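Local structure of DNA-3-methyladenine glycosidase (Bacillus halodurans, 2H56) at residues E109-L123 with V136-Q148. The protein belongs to the HhH-GPD superfamily of base excision DNA repair proteins, which carry a helix-hairpin-helix motif. Numbering follows the deposited sequence.
Sequences EYIRHVCEHVESGRL and VIEKLTAIKGIGQ
Ile143, Lys144 and Gly145 lie along one side of helix 105-119, facing Tyr110, His113, Val114 and His117. They belong to the hairpin of the helix-hairpin-helix motif, which gives the HhH-GPD superfamily its name and in its relatives contacts DNA: helix 133-141, a type II turn from Ile143 to Ile146, then helix 148-157 with Gly147 as its N-cap. The compact part of the contact centres on Ile143. Its CG2 meets Val114 CG2 at 3.6 Å and its CD1 meets Leu123 CD2, while CG1, anti to the carbonyl carbon (chi1 -58°), lies over the face of the His117 ring in a CH-pi contact. Leu123 extends this apolar patch to Leu140, and outside it Val114 also packs on Phe52 and Ile59 of helix 51-61. Near the turn, Gly145 CA sits 3.3 Å from the centroid of the Tyr110 ring, almost on the ring normal. Gly145 has positive phi at the third position of the turn, where glycine is favoured; a side chain there would point at the Tyr110 ring. His113 adds a bond to the backbone: its ND1 accepts the N-H of Lys144 at 3.0 Å, the donor tilted 28° from the imidazole plane. That ring is sandwiched, with His117 CD2 over one face and Lys144 CE over the other, and Ala142 O lies at its edge. The solvent side is looser and mostly charged. Lys139 runs past Leu123 in the opposite direction, its CB touching Leu123 CD1, whereas its NZ stays 3.8 Å from Arg122 O. At the other end, exposed Glu109 extends its chain to Lys144, which bends at chi3 (-80°) across the His113 ring; the Glu109 and Lys144 side chains cross at about a right angle, and Lys144 NZ closes a salt bridge on the anti lone pair of Glu109 OE2, 3.0 Å away.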
loop_
_atom_site.group_PDB
_atom_site.type_symbol
_atom_site.label_atom_id
_atom_site.label_comp_id
_atom_site.label_asym_id
_atom_site.label_seq_id
_atom_site.Cartn_x
_atom_site.Cartn_y
_atom_site.Cartn_z
ATOM N N GLU A 109 -16.074 9.136 11.496
ATOM C CA GLU A 109 -16.557 9.860 10.342
ATOM C C GLU A 109 -15.995 9.240 9.036
ATOM O O GLU A 109 -16.736 9.048 8.061
ATOM C CB GLU A 109 -16.207 11.340 10.456
ATOM C CG GLU A 109 -16.566 12.196 9.199
ATOM C CD GLU A 109 -16.287 13.739 9.334
ATOM O OE1 GLU A 109 -15.768 14.184 10.394
ATOM O OE2 GLU A 109 -16.600 14.493 8.367
ATOM N N TYR A 110 -14.708 8.899 9.008
ATOM C CA TYR A 110 -14.159 8.313 7.802
ATOM C C TYR A 110 -14.806 6.970 7.483
ATOM O O TYR A 110 -15.148 6.701 6.346
ATOM C CB TYR A 110 -12.637 8.130 7.885
ATOM C CG TYR A 110 -11.852 9.360 8.287
ATOM C CD1 TYR A 110 -12.309 10.653 8.002
ATOM C CD2 TYR A 110 -10.631 9.220 8.960
ATOM C CE1 TYR A 110 -11.564 11.773 8.377
ATOM C CE2 TYR A 110 -9.878 10.338 9.339
ATOM C CZ TYR A 110 -10.349 11.598 9.057
ATOM O OH TYR A 110 -9.590 12.661 9.463
ATOM N N ILE A 111 -14.971 6.129 8.484
ATOM C CA ILE A 111 -15.577 4.812 8.280
ATOM C C ILE A 111 -17.022 4.948 7.757
ATOM O O ILE A 111 -17.432 4.291 6.784
ATOM C CB ILE A 111 -15.541 3.966 9.589
ATOM C CG1 ILE A 111 -14.091 3.549 9.874
ATOM C CG2 ILE A 111 -16.455 2.713 9.482
ATOM C CD1 ILE A 111 -13.766 3.275 11.339
ATOM N N ARG A 112 -17.784 5.821 8.386
ATOM C CA ARG A 112 -19.124 6.111 7.893
ATOM C C ARG A 112 -19.103 6.567 6.442
ATOM O O ARG A 112 -19.966 6.156 5.657
ATOM C CB ARG A 112 -19.805 7.206 8.714
ATOM C CG ARG A 112 -20.145 6.845 10.102
ATOM C CD ARG A 112 -20.917 5.549 10.233
ATOM N NE ARG A 112 -21.176 5.295 11.642
ATOM C CZ ARG A 112 -21.693 4.177 12.140
ATOM N NH1 ARG A 112 -22.027 3.162 11.333
ATOM N NH2 ARG A 112 -21.873 4.078 13.464
ATOM N N HIS A 113 -18.135 7.397 6.084
ATOM C CA HIS A 113 -18.090 7.899 4.738
ATOM C C HIS A 113 -17.756 6.749 3.782
ATOM O O HIS A 113 -18.276 6.711 2.668
ATOM C CB HIS A 113 -17.106 9.066 4.628
ATOM C CG HIS A 113 -17.419 10.025 3.526
ATOM N ND1 HIS A 113 -16.490 10.388 2.567
ATOM C CD2 HIS A 113 -18.552 10.705 3.228
ATOM C CE1 HIS A 113 -17.036 11.251 1.726
ATOM N NE2 HIS A 113 -18.293 11.447 2.095
ATOM N N VAL A 114 -16.934 5.791 4.210
ATOM C CA VAL A 114 -16.647 4.621 3.374
ATOM C C VAL A 114 -17.932 3.825 3.149
ATOM O O VAL A 114 -18.247 3.409 2.026
ATOM C CB VAL A 114 -15.607 3.710 4.025
ATOM C CG1 VAL A 114 -15.536 2.332 3.320
ATOM C CG2 VAL A 114 -14.249 4.405 4.062
ATOM N N CYS A 115 -18.696 3.632 4.213
ATOM C CA CYS A 115 -19.969 2.930 4.093
ATOM C C CYS A 115 -20.894 3.578 3.132
ATOM O O CYS A 115 -21.423 2.920 2.264
ATOM C CB CYS A 115 -20.668 2.888 5.422
ATOM S SG CYS A 115 -19.811 1.816 6.569
ATOM N N GLU A 116 -21.095 4.874 3.308
ATOM C CA GLU A 116 -21.926 5.654 2.406
ATOM C C GLU A 116 -21.507 5.421 0.944
ATOM O O GLU A 116 -22.353 5.171 0.085
ATOM C CB GLU A 116 -21.868 7.149 2.782
ATOM C CG GLU A 116 -22.676 8.089 1.863
ATOM C CD GLU A 116 -22.390 9.598 2.086
ATOM O OE1 GLU A 116 -22.351 10.057 3.253
ATOM O OE2 GLU A 116 -22.220 10.317 1.068
ATOM N N HIS A 117 -20.209 5.492 0.672
ATOM C CA HIS A 117 -19.730 5.380 -0.688
ATOM C C HIS A 117 -19.871 3.951 -1.261
ATOM O O HIS A 117 -20.108 3.789 -2.448
ATOM C CB HIS A 117 -18.255 5.806 -0.773
ATOM C CG HIS A 117 -18.035 7.268 -0.989
ATOM N ND1 HIS A 117 -17.420 7.760 -2.113
ATOM C CD2 HIS A 117 -18.293 8.340 -0.204
ATOM C CE1 HIS A 117 -17.318 9.074 -2.015
ATOM N NE2 HIS A 117 -17.845 9.451 -0.867
ATOM N N VAL A 118 -19.681 2.926 -0.435
ATOM C CA VAL A 118 -19.872 1.559 -0.901
ATOM C C VAL A 118 -21.366 1.285 -1.166
ATOM O O VAL A 118 -21.716 0.746 -2.213
ATOM C CB VAL A 118 -19.230 0.493 0.072
ATOM C CG1 VAL A 118 -19.624 -0.951 -0.328
ATOM C CG2 VAL A 118 -17.717 0.651 0.100
ATOM N N GLU A 119 -22.241 1.672 -0.254
ATOM C CA GLU A 119 -23.664 1.326 -0.382
ATOM C C GLU A 119 -24.486 2.166 -1.355
ATOM O O GLU A 119 -25.551 1.751 -1.759
ATOM C CB GLU A 119 -24.328 1.376 0.987
ATOM C CG GLU A 119 -23.907 0.248 1.922
ATOM C CD GLU A 119 -24.672 0.291 3.224
ATOM O OE1 GLU A 119 -24.506 1.299 3.946
ATOM O OE2 GLU A 119 -25.441 -0.663 3.518
ATOM N N SER A 120 -24.006 3.355 -1.689
ATOM C CA SER A 120 -24.609 4.233 -2.667
ATOM C C SER A 120 -24.157 3.807 -4.066
ATOM O O SER A 120 -24.701 4.251 -5.093
ATOM C CB SER A 120 -24.087 5.647 -2.434
ATOM O OG SER A 120 -22.704 5.728 -2.828
ATOM N N GLY A 121 -23.111 2.999 -4.113
ATOM C CA GLY A 121 -22.613 2.491 -5.374
ATOM C C GLY A 121 -21.557 3.368 -6.008
ATOM O O GLY A 121 -21.067 3.045 -7.085
ATOM N N ARG A 122 -21.213 4.483 -5.355
ATOM C CA ARG A 122 -20.196 5.417 -5.876
ATOM C C ARG A 122 -18.947 4.600 -6.103
ATOM O O ARG A 122 -18.364 4.631 -7.187
ATOM C CB ARG A 122 -19.910 6.586 -4.914
ATOM C CG ARG A 122 -20.598 7.880 -5.285
ATOM C CD ARG A 122 -20.383 8.950 -4.246
ATOM N NE ARG A 122 -21.273 8.740 -3.108
ATOM C CZ ARG A 122 -22.358 9.469 -2.815
ATOM N NH1 ARG A 122 -22.717 10.511 -3.559
ATOM N NH2 ARG A 122 -23.096 9.162 -1.742
ATOM N N LEU A 123 -18.587 3.824 -5.097
ATOM C CA LEU A 123 -17.370 3.054 -5.107
ATOM C C LEU A 123 -17.652 1.563 -5.317
ATOM O O LEU A 123 -17.875 0.845 -4.358
ATOM C CB LEU A 123 -16.661 3.292 -3.788
ATOM C CG LEU A 123 -15.289 2.694 -3.633
ATOM C CD1 LEU A 123 -14.308 3.306 -4.667
ATOM C CD2 LEU A 123 -14.882 2.929 -2.181
ATOM N N VAL A 136 -9.185 5.132 -10.251
ATOM C CA VAL A 136 -9.276 4.493 -8.969
ATOM C C VAL A 136 -8.899 5.488 -7.854
ATOM O O VAL A 136 -9.678 5.700 -6.889
ATOM C CB VAL A 136 -8.363 3.270 -8.886
ATOM C CG1 VAL A 136 -8.391 2.713 -7.459
ATOM C CG2 VAL A 136 -8.776 2.188 -9.934
ATOM N N ILE A 137 -7.733 6.119 -7.998
ATOM C CA ILE A 137 -7.275 7.088 -6.996
ATOM C C ILE A 137 -8.333 8.197 -6.776
ATOM O O ILE A 137 -8.608 8.575 -5.637
ATOM C CB ILE A 137 -5.859 7.670 -7.337
ATOM C CG1 ILE A 137 -4.772 6.588 -7.232
ATOM C CG2 ILE A 137 -5.515 8.741 -6.387
ATOM N N GLU A 138 -8.961 8.678 -7.850
ATOM C CA GLU A 138 -10.061 9.651 -7.702
ATOM C C GLU A 138 -11.206 9.101 -6.885
ATOM O O GLU A 138 -11.637 9.731 -5.936
ATOM C CB GLU A 138 -10.618 10.093 -9.048
ATOM C CG GLU A 138 -9.768 11.157 -9.732
ATOM C CD GLU A 138 -9.864 11.122 -11.257
ATOM O OE1 GLU A 138 -10.564 10.232 -11.802
ATOM O OE2 GLU A 138 -9.238 11.990 -11.915
ATOM N N LYS A 139 -11.709 7.929 -7.259
ATOM C CA LYS A 139 -12.868 7.359 -6.573
ATOM C C LYS A 139 -12.534 7.151 -5.108
ATOM O O LYS A 139 -13.316 7.513 -4.263
ATOM C CB LYS A 139 -13.340 6.058 -7.218
ATOM C CG LYS A 139 -13.741 6.175 -8.692
ATOM C CD LYS A 139 -15.087 6.843 -8.858
ATOM C CE LYS A 139 -15.643 6.697 -10.283
ATOM N NZ LYS A 139 -17.135 6.462 -10.282
ATOM N N LEU A 140 -11.354 6.633 -4.796
ATOM C CA LEU A 140 -10.965 6.426 -3.402
ATOM C C LEU A 140 -10.724 7.732 -2.561
ATOM O O LEU A 140 -11.132 7.806 -1.394
ATOM C CB LEU A 140 -9.714 5.551 -3.354
ATOM C CG LEU A 140 -9.822 4.098 -3.843
ATOM C CD1 LEU A 140 -8.407 3.431 -3.966
ATOM C CD2 LEU A 140 -10.718 3.294 -2.923
ATOM N N THR A 141 -10.053 8.741 -3.113
ATOM C CA THR A 141 -9.686 9.930 -2.325
ATOM C C THR A 141 -10.853 10.890 -2.080
ATOM O O THR A 141 -10.812 11.739 -1.163
ATOM C CB THR A 141 -8.527 10.679 -2.956
ATOM O OG1 THR A 141 -8.804 10.883 -4.340
ATOM C CG2 THR A 141 -7.238 9.878 -2.826
ATOM N N ALA A 142 -11.906 10.723 -2.880
ATOM C CA ALA A 142 -13.242 11.303 -2.611
ATOM C C ALA A 142 -13.780 11.003 -1.199
ATOM O O ALA A 142 -14.619 11.755 -0.695
ATOM C CB ALA A 142 -14.270 10.813 -3.667
ATOM N N ILE A 143 -13.315 9.913 -0.582
ATOM C CA ILE A 143 -13.733 9.543 0.747
ATOM C C ILE A 143 -12.910 10.315 1.771
ATOM O O ILE A 143 -11.688 10.304 1.714
ATOM C CB ILE A 143 -13.553 8.038 0.976
ATOM C CG1 ILE A 143 -14.345 7.236 -0.056
ATOM C CG2 ILE A 143 -13.985 7.615 2.398
ATOM C CD1 ILE A 143 -13.737 5.869 -0.281
ATOM N N LYS A 144 -13.582 11.018 2.683
ATOM C CA LYS A 144 -12.921 11.666 3.811
ATOM C C LYS A 144 -12.024 10.681 4.520
ATOM O O LYS A 144 -12.380 9.518 4.692
ATOM C CB LYS A 144 -13.936 12.182 4.820
ATOM C CG LYS A 144 -14.545 13.586 4.541
ATOM C CD LYS A 144 -15.682 13.895 5.560
ATOM C CE LYS A 144 -17.005 13.204 5.160
ATOM N NZ LYS A 144 -17.857 12.674 6.288
ATOM N N GLY A 145 -10.848 11.141 4.923
ATOM C CA GLY A 145 -9.872 10.300 5.583
ATOM C C GLY A 145 -8.930 9.586 4.646
ATOM O O GLY A 145 -7.828 9.258 5.063
ATOM N N ILE A 146 -9.354 9.315 3.400
ATOM C CA ILE A 146 -8.491 8.662 2.400
ATOM C C ILE A 146 -7.747 9.670 1.545
ATOM O O ILE A 146 -8.334 10.339 0.718
ATOM C CB ILE A 146 -9.277 7.776 1.429
ATOM C CG1 ILE A 146 -10.241 6.865 2.175
ATOM C CG2 ILE A 146 -8.292 6.955 0.571
ATOM C CD1 ILE A 146 -9.585 5.875 2.995
ATOM N N GLY A 147 -6.440 9.766 1.744
ATOM C CA GLY A 147 -5.576 10.588 0.906
ATOM C C GLY A 147 -4.928 9.781 -0.208
ATOM O O GLY A 147 -5.048 8.532 -0.292
ATOM N N GLN A 148 -4.246 10.508 -1.084
ATOM C CA GLN A 148 -3.469 9.937 -2.173
ATOM C C GLN A 148 -2.657 8.712 -1.723
ATOM O O GLN A 148 -2.825 7.629 -2.255
ATOM C CB GLN A 148 -2.559 11.031 -2.754
ATOM C CG GLN A 148 -1.609 10.598 -3.868
ATOM C CD GLN A 148 -2.204 10.735 -5.240
ATOM O OE1 GLN A 148 -3.174 11.458 -5.435
ATOM N NE2 GLN A 148 -1.608 10.058 -6.209
#